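Local coordinates for sp1 protein (Swine acute diarrhea syndrome coronavirus, PDB 6LPA) that probably suppresses host gene expression, as coronavirus nsp1 proteins do, and is associated with host proliferation and immune evasion, at residues N4-L8 against E100-F105; D41-F47 against R86-S92; P58-A64 against Y74-G79. All coordinates share one frame. Residues are numbered along the deposited sequence.

How the contacts relate
The chain enters contact 1 at once: N4-L8 leads into strand 6-11 and pairs with E100-F105, the last modelled residues, so this pairing encloses a loop of 91 residues. Contact 2 is nested inside it, D41-F47 meeting R86-S92 across 38 residues, and contact 3 lies within contact 2, a hairpin joining P58-A64 to Y74-G79 over nine. None of the loops cross. Strand 61-66 links contacts 2 and 3, Leu-89 N lying 2.9 Å from Val-63 O; contacts 1 and 2 touch through Phe-101 and Phe-44. Strand 42-46 also bonds to strand 6-11, bringing the outer strands of the sheet together into a six-stranded barrel.

Contact 1. Residues N4-L8 against E100-F105; sequences NQLTL and EFQVIF
Strand conformation holds at 6-8, 100-101 and 103-104, with Gln-102 interrupting the second strand and Asn-4 (psi 5°) off the end; the antiparallel segments splay, their end-to-end directions 124° apart. Leu-6 faces Phe-101 as a hydrogen-bonded pair (CA-CA 5.3 Å), with Leu-6 N to Phe-101 O and Phe-101 N to Leu-6 O both 2.9 Å; Thr-7 and Glu-100 form the following non-hydrogen-bonded pair (CA-CA 4.8 Å). On the Leu-6 and Phe-101 face, the Phe-101 ring (chi1 m) offers a flat floor on which Leu-8 (m, t) sets CD1, 3.9 Å from the ring centroid and 29° off its normal, a CH-pi contact. Leu-6, with chi1 at -109°, pushes CD1 into the notch between Val-103 CG2 (4.1 Å) and the edge of the Phe-105 ring at CZ (4.4 Å). These strands, 6-11 and 96-104, are the chain's first and last, and their union belongs to the six-stranded barrel expected of a coronavirus nsp1. On the exposed face Thr-7 OG1 (chi1 m) donates to Glu-100 OE1 at 3.1 Å, the Glu-100 side chain bending across to the neighbouring strand. Asn-4 CA nestles against Val-103 O at 3.1 Å.

Contact 2. Residues D41-F47 against R86-S92; sequences DCRFVAF and RGWLIPS
Gly-87 sits at phi 158°, psi -173°, where a CB would strike Val-45 O and the Phe-44 ring; bare, its CA comes within 3.0 Å of Val-45 O. With Arg-86 it faces Leu-65 of strand 61-66 in a classic beta bulge. Strands 42-46 and 86-91 are antiparallel, axes 4.1 Å apart at closest, their directions 149° apart. Two-way bonds join Arg-43 with Ile-90 (N to O 2.8 Å, O to N 3.0 Å) and Val-45 with Trp-88 (2.8 and 2.9 Å); Ser-92 N to Asp-41 O (3.1 Å) and Phe-47 N to Arg-86 O (2.9 Å) extend the pairing. On one face Val-45 CG2 meets Ile-90 CD1 (3.8 Å); Trp-88 (chi1 m) reaches Phe-47 CD1 with CH2 (3.7 Å). On the other, Phe-44 (chi1 t) sets CB 4.1 Å from Leu-89 CD2. Arg-43 NH1 bonds Cys-42 O (3.0 Å) and Lys-40 O, while NE reaches Ser-94 O, so the main chain supplies this buried charge with polar partners.

Contact 3. Residues P58-A64 against Y74-G79; sequences PSDFVVA and YIATFG
Ala-64 gives up the most surface here, with Val-62 and Tyr-74 among the next. Strands 61-64 and 74-77 are antiparallel and strongly twisted, axes 4.4 Å apart at closest and their directions at 131°. Ala-64 pairs with Tyr-74 (N to O 2.7 Å, O to N 3.0 Å), its CB lying over the Tyr-74 ring, 4.2 Å from the centroid, because chi1 p folds the tyrosine back across the neighbouring strand; CB also meets Ala-76 CB at 4.0 Å. Tyr-74 OH continues to Glu-66. Two residues back on the same face, Val-62 pairs with Ala-76 (N to O 2.8 Å, O to N 3.0 Å) and turns CG2 to Phe-78 CB (4.2 Å); Phe-78 meets Trp-88 edge-to-face. Phe-78 N binds Asp-60 O (2.7 Å) and Gly-79 N binds Pro-58 O (3.0 Å). Thr-77 CG2 lies over the Phe-61 ring face, 4.1 Å from its centroid, a CH-pi contact. Asp-60 OD2 accepts a hydrogen bond from Glu-57 N while OD1 makes a salt bridge to Arg-83 of the second subunit, so this end also faces that subunit. The whole is a twisted beta hairpin, strands 61-66 and 71-77 of the nsp1 barrel.

Contact 1. Residues N4-L8 against E100-F105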
# COMPACT_ATOMS: atom_id res chain seq x y z
N ASN A 4 -16.95 -9.88 -5.81
CA ASN A 4 -17.91 -8.95 -5.21
C ASN A 4 -18.80 -9.66 -4.18
O ASN A 4 -19.74 -9.07 -3.63
CB ASN A 4 -18.76 -8.26 -6.28
CG ASN A 4 -19.44 -7.00 -5.77
OD1 ASN A 4 -19.06 -5.88 -6.12
ND2 ASN A 4 -20.44 -7.18 -4.91
N GLN A 5 -18.51 -10.94 -3.93
CA GLN A 5 -19.18 -11.72 -2.88
C GLN A 5 -18.28 -12.93 -2.61
O GLN A 5 -18.28 -13.88 -3.39
CB GLN A 5 -20.58 -12.15 -3.30
CG GLN A 5 -21.59 -12.09 -2.17
CD GLN A 5 -21.52 -13.30 -1.24
OE1 GLN A 5 -20.60 -14.11 -1.32
NE2 GLN A 5 -22.52 -13.42 -0.37
N LEU A 6 -17.53 -12.88 -1.51
CA LEU A 6 -16.43 -13.80 -1.25
C LEU A 6 -16.62 -14.54 0.06
O LEU A 6 -16.95 -13.94 1.09
CB LEU A 6 -15.08 -13.05 -1.21
CG LEU A 6 -14.02 -13.17 -2.30
CD1 LEU A 6 -12.78 -12.33 -1.95
CD2 LEU A 6 -13.64 -14.63 -2.55
N THR A 7 -16.36 -15.84 0.04
CA THR A 7 -16.23 -16.62 1.26
C THR A 7 -14.75 -16.68 1.61
O THR A 7 -13.93 -17.19 0.83
CB THR A 7 -16.83 -18.01 1.10
OG1 THR A 7 -18.21 -17.89 0.72
CG2 THR A 7 -16.76 -18.77 2.42
N LEU A 8 -14.40 -16.12 2.76
CA LEU A 8 -13.03 -16.05 3.23
C LEU A 8 -12.84 -16.91 4.47
O LEU A 8 -13.77 -17.07 5.27
CB LEU A 8 -12.65 -14.60 3.57
CG LEU A 8 -12.73 -13.59 2.43
CD1 LEU A 8 -12.42 -12.19 2.95
CD2 LEU A 8 -11.82 -13.98 1.28
N GLU A 100 -18.73 -14.57 5.25
CA GLU A 100 -19.15 -13.94 4.01
C GLU A 100 -18.81 -12.46 4.01
O GLU A 100 -19.17 -11.73 4.94
CB GLU A 100 -20.66 -14.11 3.80
CG GLU A 100 -21.02 -14.38 2.37
CD GLU A 100 -20.73 -15.80 1.94
OE1 GLU A 100 -20.14 -16.57 2.74
OE2 GLU A 100 -21.12 -16.16 0.80
N PHE A 101 -18.12 -12.01 2.96
CA PHE A 101 -17.69 -10.63 2.82
C PHE A 101 -18.08 -10.12 1.44
O PHE A 101 -18.30 -10.90 0.51
CB PHE A 101 -16.17 -10.47 2.99
CG PHE A 101 -15.65 -10.89 4.33
CD1 PHE A 101 -15.44 -12.24 4.62
CD2 PHE A 101 -15.35 -9.96 5.30
CE1 PHE A 101 -14.95 -12.64 5.87
CE2 PHE A 101 -14.86 -10.35 6.53
CZ PHE A 101 -14.66 -11.69 6.82
N GLN A 102 -18.11 -8.81 1.30
CA GLN A 102 -18.27 -8.18 -0.01
C GLN A 102 -17.05 -7.33 -0.33
O GLN A 102 -16.72 -6.40 0.42
CB GLN A 102 -19.56 -7.37 -0.05
CG GLN A 102 -20.68 -8.19 -0.66
CD GLN A 102 -22.04 -7.68 -0.30
OE1 GLN A 102 -22.23 -7.10 0.77
NE2 GLN A 102 -23.00 -7.89 -1.19
N VAL A 103 -16.39 -7.65 -1.45
CA VAL A 103 -15.05 -7.18 -1.78
C VAL A 103 -14.98 -6.74 -3.24
O VAL A 103 -15.42 -7.46 -4.14
CB VAL A 103 -13.98 -8.27 -1.53
CG1 VAL A 103 -12.60 -7.68 -1.69
CG2 VAL A 103 -14.16 -8.93 -0.17
N ILE A 104 -14.37 -5.57 -3.48
CA ILE A 104 -13.98 -5.13 -4.82
C ILE A 104 -12.45 -5.06 -4.89
O ILE A 104 -11.76 -5.06 -3.87
CB ILE A 104 -14.60 -3.77 -5.18
CG1 ILE A 104 -15.93 -3.56 -4.48
CG2 ILE A 104 -14.77 -3.64 -6.69
CD1 ILE A 104 -16.45 -2.16 -4.61
N PHE A 105 -11.94 -4.96 -6.11
CA PHE A 105 -10.50 -4.78 -6.36
C PHE A 105 -10.23 -3.60 -7.30
O PHE A 105 -9.08 -3.34 -7.69
CB PHE A 105 -9.88 -6.05 -6.93
CG PHE A 105 -10.42 -7.30 -6.31
CD1 PHE A 105 -9.87 -7.81 -5.15
CD2 PHE A 105 -11.51 -7.95 -6.88
CE1 PHE A 105 -10.38 -8.95 -4.56
CE2 PHE A 105 -12.02 -9.10 -6.29
CZ PHE A 105 -11.46 -9.60 -5.13

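Contact 2. Residues D41-F47 against R86-S92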
# COMPACT_ATOMS: atom_id res chain seq x y z
N ASP A 41 -5.40 -19.98 0.28
CA ASP A 41 -4.13 -20.07 1.00
C ASP A 41 -3.95 -18.94 2.02
O ASP A 41 -2.88 -18.83 2.63
CB ASP A 41 -2.95 -20.06 0.01
CG ASP A 41 -2.90 -18.80 -0.84
OD1 ASP A 41 -3.91 -18.08 -0.93
OD2 ASP A 41 -1.84 -18.51 -1.43
N CYS A 42 -4.98 -18.12 2.21
CA CYS A 42 -4.91 -16.89 2.99
C CYS A 42 -5.95 -16.93 4.12
O CYS A 42 -6.99 -17.58 3.98
CB CYS A 42 -5.17 -15.68 2.07
SG CYS A 42 -3.78 -15.18 1.09
N ARG A 43 -5.68 -16.20 5.22
CA ARG A 43 -6.60 -16.07 6.33
C ARG A 43 -6.95 -14.60 6.54
O ARG A 43 -6.08 -13.73 6.45
CB ARG A 43 -6.03 -16.65 7.64
CG ARG A 43 -5.74 -18.15 7.59
CD ARG A 43 -7.03 -19.03 7.44
NE ARG A 43 -6.64 -20.43 7.30
CZ ARG A 43 -6.43 -21.05 6.14
NH1 ARG A 43 -6.58 -20.40 4.99
NH2 ARG A 43 -6.06 -22.32 6.12
N PHE A 44 -8.23 -14.33 6.81
CA PHE A 44 -8.63 -12.97 7.13
C PHE A 44 -8.37 -12.68 8.60
O PHE A 44 -8.84 -13.41 9.48
CB PHE A 44 -10.10 -12.73 6.81
CG PHE A 44 -10.59 -11.37 7.25
CD1 PHE A 44 -10.47 -10.28 6.41
CD2 PHE A 44 -11.15 -11.18 8.51
CE1 PHE A 44 -10.92 -9.02 6.81
CE2 PHE A 44 -11.59 -9.95 8.92
CZ PHE A 44 -11.47 -8.86 8.08
N VAL A 45 -7.69 -11.58 8.87
CA VAL A 45 -7.32 -11.19 10.22
C VAL A 45 -7.92 -9.81 10.41
O VAL A 45 -7.54 -8.86 9.71
CB VAL A 45 -5.80 -11.19 10.42
CG1 VAL A 45 -5.43 -10.89 11.88
CG2 VAL A 45 -5.23 -12.52 9.94
N ALA A 46 -8.87 -9.70 11.34
CA ALA A 46 -9.52 -8.43 11.60
C ALA A 46 -8.52 -7.42 12.16
O ALA A 46 -7.56 -7.78 12.85
CB ALA A 46 -10.68 -8.61 12.58
N PHE A 47 -8.75 -6.15 11.87
CA PHE A 47 -7.96 -5.11 12.50
C PHE A 47 -8.24 -5.12 14.00
O PHE A 47 -9.41 -5.18 14.42
CB PHE A 47 -8.27 -3.73 11.93
CG PHE A 47 -7.48 -2.63 12.60
CD1 PHE A 47 -6.17 -2.37 12.21
CD2 PHE A 47 -8.02 -1.92 13.67
CE1 PHE A 47 -5.42 -1.39 12.83
CE2 PHE A 47 -7.28 -0.92 14.28
CZ PHE A 47 -5.96 -0.66 13.86
N ARG A 86 -10.05 -2.49 7.82
CA ARG A 86 -10.85 -3.49 8.53
C ARG A 86 -10.11 -4.78 8.80
O ARG A 86 -10.54 -5.56 9.66
CB ARG A 86 -12.12 -3.81 7.73
CG ARG A 86 -12.97 -2.59 7.45
CD ARG A 86 -13.29 -1.88 8.77
NE ARG A 86 -14.02 -0.65 8.50
CZ ARG A 86 -14.29 0.29 9.40
NH1 ARG A 86 -13.91 0.17 10.68
NH2 ARG A 86 -14.96 1.37 9.01
N GLY A 87 -9.03 -5.04 8.09
CA GLY A 87 -8.30 -6.27 8.31
C GLY A 87 -7.48 -6.62 7.09
O GLY A 87 -7.36 -5.84 6.15
N TRP A 88 -6.90 -7.82 7.13
CA TRP A 88 -5.99 -8.26 6.08
C TRP A 88 -6.30 -9.70 5.70
O TRP A 88 -6.84 -10.47 6.49
CB TRP A 88 -4.52 -8.18 6.52
CG TRP A 88 -4.08 -6.89 7.14
CD1 TRP A 88 -3.45 -5.85 6.52
CD2 TRP A 88 -4.21 -6.52 8.53
NE1 TRP A 88 -3.18 -4.85 7.44
CE2 TRP A 88 -3.64 -5.23 8.67
CE3 TRP A 88 -4.75 -7.15 9.66
CZ2 TRP A 88 -3.60 -4.56 9.90
CZ3 TRP A 88 -4.72 -6.47 10.89
CH2 TRP A 88 -4.13 -5.19 11.00
N LEU A 89 -5.90 -10.06 4.48
CA LEU A 89 -5.78 -11.45 4.06
C LEU A 89 -4.30 -11.75 3.97
O LEU A 89 -3.57 -11.06 3.25
CB LEU A 89 -6.47 -11.69 2.72
CG LEU A 89 -7.98 -11.87 2.73
CD1 LEU A 89 -8.54 -11.58 1.33
CD2 LEU A 89 -8.32 -13.30 3.17
N ILE A 90 -3.86 -12.76 4.72
CA ILE A 90 -2.45 -13.06 4.90
C ILE A 90 -2.24 -14.55 4.69
O ILE A 90 -2.97 -15.37 5.28
CB ILE A 90 -1.96 -12.67 6.31
CG1 ILE A 90 -2.52 -11.29 6.72
CG2 ILE A 90 -0.44 -12.71 6.37
CD1 ILE A 90 -2.25 -10.90 8.18
N PRO A 91 -1.24 -14.95 3.90
CA PRO A 91 -0.96 -16.38 3.73
C PRO A 91 -0.74 -17.03 5.09
O PRO A 91 0.11 -16.60 5.88
CB PRO A 91 0.30 -16.40 2.85
CG PRO A 91 0.22 -15.11 2.08
CD PRO A 91 -0.36 -14.11 3.07
N SER A 92 -1.55 -18.05 5.37
CA SER A 92 -1.51 -18.74 6.65
C SER A 92 -2.30 -20.03 6.54
O SER A 92 -3.29 -20.11 5.82
CB SER A 92 -2.11 -17.86 7.77
OG SER A 92 -2.22 -18.63 8.95

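Contact 3. Residues P58-A64 against Y74-G79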
# COMPACT_ATOMS: atom_id res chain seq x y z
N PRO A 58 6.09 -5.49 9.86
CA PRO A 58 5.36 -4.30 9.39
C PRO A 58 5.69 -3.92 7.95
O PRO A 58 4.82 -3.39 7.24
CB PRO A 58 5.78 -3.21 10.39
CG PRO A 58 6.14 -3.96 11.61
CD PRO A 58 6.76 -5.23 11.16
N SER A 59 6.91 -4.19 7.50
CA SER A 59 7.28 -3.90 6.12
C SER A 59 6.77 -4.94 5.13
O SER A 59 6.86 -4.71 3.91
CB SER A 59 8.80 -3.82 6.02
OG SER A 59 9.36 -4.99 6.60
N ASP A 60 6.26 -6.08 5.59
CA ASP A 60 5.85 -7.13 4.67
C ASP A 60 4.55 -6.77 3.98
O ASP A 60 3.63 -6.22 4.59
CB ASP A 60 5.71 -8.46 5.41
CG ASP A 60 7.05 -9.10 5.73
OD1 ASP A 60 7.99 -8.91 4.93
OD2 ASP A 60 7.18 -9.74 6.79
N PHE A 61 4.46 -7.10 2.70
CA PHE A 61 3.25 -6.85 1.94
C PHE A 61 2.23 -7.96 2.16
O PHE A 61 2.55 -9.15 2.05
CB PHE A 61 3.57 -6.72 0.45
CG PHE A 61 4.17 -5.40 0.10
CD1 PHE A 61 3.37 -4.27 0.02
CD2 PHE A 61 5.53 -5.27 -0.10
CE1 PHE A 61 3.92 -3.04 -0.28
CE2 PHE A 61 6.09 -4.04 -0.40
CZ PHE A 61 5.28 -2.93 -0.50
N VAL A 62 1.01 -7.56 2.49
CA VAL A 62 -0.13 -8.47 2.56
C VAL A 62 -1.25 -7.83 1.75
O VAL A 62 -1.04 -6.81 1.09
CB VAL A 62 -0.53 -8.73 4.03
CG1 VAL A 62 0.65 -9.34 4.80
CG2 VAL A 62 -0.92 -7.45 4.70
N VAL A 63 -2.45 -8.44 1.76
CA VAL A 63 -3.64 -7.81 1.20
C VAL A 63 -4.36 -7.11 2.33
O VAL A 63 -4.60 -7.71 3.39
CB VAL A 63 -4.56 -8.83 0.50
CG1 VAL A 63 -5.93 -8.22 0.22
CG2 VAL A 63 -3.93 -9.30 -0.82
N ALA A 64 -4.66 -5.83 2.14
CA ALA A 64 -5.44 -5.05 3.10
C ALA A 64 -6.86 -4.91 2.57
O ALA A 64 -7.10 -5.00 1.37
CB ALA A 64 -4.81 -3.67 3.34
N TYR A 74 -6.56 -4.47 -1.51
CA TYR A 74 -5.40 -4.02 -2.27
C TYR A 74 -4.16 -4.49 -1.53
O TYR A 74 -4.22 -4.89 -0.37
CB TYR A 74 -5.39 -2.50 -2.44
CG TYR A 74 -5.46 -1.74 -1.12
CD1 TYR A 74 -6.68 -1.55 -0.48
CD2 TYR A 74 -4.32 -1.21 -0.54
CE1 TYR A 74 -6.76 -0.87 0.71
CE2 TYR A 74 -4.39 -0.52 0.67
CZ TYR A 74 -5.61 -0.35 1.28
OH TYR A 74 -5.71 0.33 2.48
N ILE A 75 -3.03 -4.43 -2.21
CA ILE A 75 -1.76 -4.85 -1.63
C ILE A 75 -1.16 -3.68 -0.87
O ILE A 75 -1.15 -2.54 -1.36
CB ILE A 75 -0.82 -5.38 -2.72
CG1 ILE A 75 -1.45 -6.59 -3.38
CG2 ILE A 75 0.54 -5.77 -2.14
CD1 ILE A 75 -0.58 -7.26 -4.45
N ALA A 76 -0.69 -3.94 0.35
CA ALA A 76 -0.20 -2.93 1.27
C ALA A 76 0.68 -3.61 2.31
O ALA A 76 0.58 -4.83 2.53
CB ALA A 76 -1.35 -2.17 1.95
N THR A 77 1.57 -2.83 2.94
CA THR A 77 2.35 -3.39 4.03
C THR A 77 1.44 -3.70 5.21
O THR A 77 0.44 -3.01 5.45
CB THR A 77 3.46 -2.43 4.50
OG1 THR A 77 2.89 -1.19 4.94
CG2 THR A 77 4.49 -2.18 3.36
N PHE A 78 1.83 -4.73 5.98
CA PHE A 78 1.07 -5.13 7.16
C PHE A 78 0.98 -3.98 8.16
O PHE A 78 -0.03 -3.83 8.86
CB PHE A 78 1.72 -6.38 7.77
CG PHE A 78 0.95 -7.02 8.91
CD1 PHE A 78 -0.45 -7.09 8.90
CD2 PHE A 78 1.64 -7.61 9.97
CE1 PHE A 78 -1.14 -7.70 9.98
CE2 PHE A 78 0.97 -8.21 11.02
CZ PHE A 78 -0.43 -8.26 11.03
N GLY A 79 2.02 -3.14 8.21
CA GLY A 79 2.07 -2.01 9.13
C GLY A 79 1.33 -0.76 8.68
O GLY A 79 1.11 0.14 9.50
O HOH W 1 4.49 -0.25 6.91